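Local coordinates for protein zinc-finger (Saccharomonospora viridis, PDB 3RMQ) that is of unknown function but binds a zinc ion through one histidine and three cysteines, as a member of the zf-HC3 zinc-finger family, at residues Met4-Leu8 against Tyr19-Arg23. The protein carries 1 engineered substitution. Residues are numbered along the deposited sequence; the frame is centred on the assembly and turned at random. Where two conformers were deposited one is given.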
loop_
_atom_site.group_PDB
_atom_site.type_symbol
_atom_site.label_atom_id
_atom_site.label_comp_id
_atom_site.label_asym_id
_atom_site.label_seq_id
_atom_site.Cartn_x
_atom_site.Cartn_y
_atom_site.Cartn_z
HETATM N N MSE A 4 14.678 -14.928 -0.750
HETATM C CA MSE A 4 13.331 -14.340 -0.422
HETATM C C MSE A 4 13.187 -12.927 -1.013
HETATM O O MSE A 4 14.167 -12.147 -1.068
HETATM C CB MSE A 4 13.133 -14.297 1.085
HETATM C CG MSE A 4 11.755 -13.849 1.504
HETATM SE SE MSE A 4 11.495 -13.880 3.456
HETATM C CE MSE A 4 9.542 -13.848 3.496
ATOM N N GLN A 5 11.992 -12.575 -1.498
ATOM C CA GLN A 5 11.857 -11.262 -2.118
ATOM C C GLN A 5 11.819 -10.215 -1.027
ATOM O O GLN A 5 11.352 -10.494 0.074
ATOM C CB GLN A 5 10.569 -11.194 -2.968
ATOM C CG GLN A 5 10.632 -12.193 -4.156
ATOM C CD GLN A 5 9.443 -12.071 -5.092
ATOM O OE1 GLN A 5 8.545 -11.265 -4.856
ATOM N NE2 GLN A 5 9.410 -12.914 -6.139
ATOM N N ARG A 6 12.240 -8.987 -1.347
ATOM C CA ARG A 6 12.316 -7.940 -0.327
ATOM C C ARG A 6 10.921 -7.518 0.101
ATOM O O ARG A 6 10.703 -7.203 1.282
ATOM C CB ARG A 6 13.049 -6.726 -0.872
ATOM C CG ARG A 6 13.060 -5.516 0.104
ATOM C CD ARG A 6 13.901 -5.822 1.387
ATOM N NE ARG A 6 13.822 -4.677 2.284
ATOM C CZ ARG A 6 14.503 -3.534 2.120
ATOM N NH1 ARG A 6 15.396 -3.387 1.121
ATOM N NH2 ARG A 6 14.323 -2.549 2.988
ATOM N N TYR A 7 9.979 -7.473 -0.856
ATOM C CA TYR A 7 8.622 -7.014 -0.531
ATOM C C TYR A 7 7.601 -8.053 -0.968
ATOM O O TYR A 7 7.673 -8.570 -2.083
ATOM C CB TYR A 7 8.289 -5.727 -1.296
ATOM C CG TYR A 7 9.221 -4.585 -0.946
ATOM C CD1 TYR A 7 9.129 -3.953 0.293
ATOM C CD2 TYR A 7 10.244 -4.207 -1.816
ATOM C CE1 TYR A 7 9.982 -2.915 0.626
ATOM C CE2 TYR A 7 11.115 -3.176 -1.480
ATOM C CZ TYR A 7 10.978 -2.556 -0.252
ATOM O OH TYR A 7 11.825 -1.534 0.122
ATOM N N LEU A 8 6.599 -8.268 -0.138
ATOM C CA LEU A 8 5.532 -9.240 -0.478
ATOM C C LEU A 8 4.190 -8.624 -0.108
ATOM O O LEU A 8 4.129 -7.688 0.712
ATOM C CB LEU A 8 5.706 -10.554 0.289
ATOM C CG LEU A 8 6.915 -11.444 -0.126
ATOM C CD1 LEU A 8 7.013 -12.591 0.793
ATOM C CD2 LEU A 8 6.736 -11.943 -1.625
ATOM N N TYR A 19 4.391 -5.602 2.603
ATOM C CA TYR A 19 5.289 -5.473 3.754
ATOM C C TYR A 19 6.752 -5.739 3.358
ATOM O O TYR A 19 7.040 -6.393 2.334
ATOM C CB TYR A 19 4.839 -6.381 4.924
ATOM C CG TYR A 19 5.015 -7.844 4.695
ATOM C CD1 TYR A 19 4.104 -8.570 3.920
ATOM C CD2 TYR A 19 6.095 -8.527 5.245
ATOM C CE1 TYR A 19 4.288 -9.925 3.677
ATOM C CE2 TYR A 19 6.290 -9.882 5.008
ATOM C CZ TYR A 19 5.377 -10.576 4.232
ATOM O OH TYR A 19 5.565 -11.921 4.007
ATOM N N ASP A 20 7.657 -5.210 4.177
ATOM C CA ASP A 20 9.111 -5.380 4.000
ATOM C C ASP A 20 9.492 -6.695 4.716
ATOM O O ASP A 20 9.377 -6.802 5.969
ATOM C CB ASP A 20 9.796 -4.186 4.656
ATOM C CG ASP A 20 11.285 -4.122 4.374
ATOM O OD1 ASP A 20 11.875 -5.198 4.093
ATOM O OD2 ASP A 20 11.870 -3.001 4.436
ATOM N N THR A 21 9.931 -7.694 3.957
ATOM C CA THR A 21 10.161 -9.023 4.528
ATOM C C THR A 21 11.473 -9.008 5.320
ATOM O O THR A 21 11.800 -10.014 5.945
ATOM C CB THR A 21 10.308 -10.102 3.440
ATOM O OG1 THR A 21 11.522 -9.849 2.706
ATOM C CG2 THR A 21 9.086 -10.064 2.450
ATOM N N ALA A 22 12.231 -7.900 5.253
ATOM C CA ALA A 22 13.439 -7.763 6.120
ATOM C C ALA A 22 13.037 -7.252 7.493
ATOM O O ALA A 22 13.877 -7.211 8.398
ATOM C CB ALA A 22 14.439 -6.802 5.528
ATOM N N ARG A 23 11.775 -6.835 7.642
ATOM C CA ARG A 23 11.295 -6.254 8.903
ATOM C C ARG A 23 10.239 -7.113 9.593
ATOM O O ARG A 23 10.172 -7.143 10.816
ATOM C CB ARG A 23 10.706 -4.858 8.685
ATOM C CG ARG A 23 11.677 -3.783 8.212
ATOM C CD ARG A 23 10.854 -2.557 7.766
ATOM N NE ARG A 23 11.612 -1.367 7.376
ATOM C CZ ARG A 23 12.329 -0.620 8.212
ATOM N NH1 ARG A 23 12.454 -0.984 9.486
ATOM N NH2 ARG A 23 12.950 0.473 7.772
#
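Thr-21, Tyr-19 and Arg-6 carry the contact that closes the open end of the antiparallel beta hairpin formed by strands 7-12 and 15-20. Leu-8 and Tyr-19 form a hydrogen-bonded pair, Leu-8 N giving to Tyr-19 O (3.1 Å) and Tyr-19 N to Leu-8 O (2.8 Å); Tyr-7 and Asp-20 are the non-hydrogen-bonded pair next to it. Just beyond the strand ends, Thr-21 N reaches Arg-6 O with a nearly straight bond of 2.8 Å. At chi1 67° Thr-21 OG1 sits between its backbone N and carbonyl carbon, turning the hydroxyl to Gln-5 O (2.7 Å) and Arg-6 O (3.1 Å) and the methyl CG2 to Leu-8 CG. The CE methyl of selenomethionine Met-4 comes end-on to Thr-21 CB, 3.8 Å away. Leu-8 runs alongside Tyr-19, CB near ring atom CE1 and CD1 near the hydroxyl. The Tyr-19 ring also touches His-24 and Val-26, in the neighbourhood of the zinc ligands His-17 and Cys-62. On the other face, Tyr-7 packs against Leu-35 and helix 60-69, its OH over the centre of the Arg-6 guanidinium. Bent at chi2 (67°), Arg-6 forms a two-pronged salt bridge with Asp-20, NE to OD1 and NH2 to OD2, the planes 41° apart. Asp-20 OD1 is held from opposite faces of its plane, by Arg-6 NE at 2.7 Å and, in an Asx turn, by Ala-22 N at 3.0 Å.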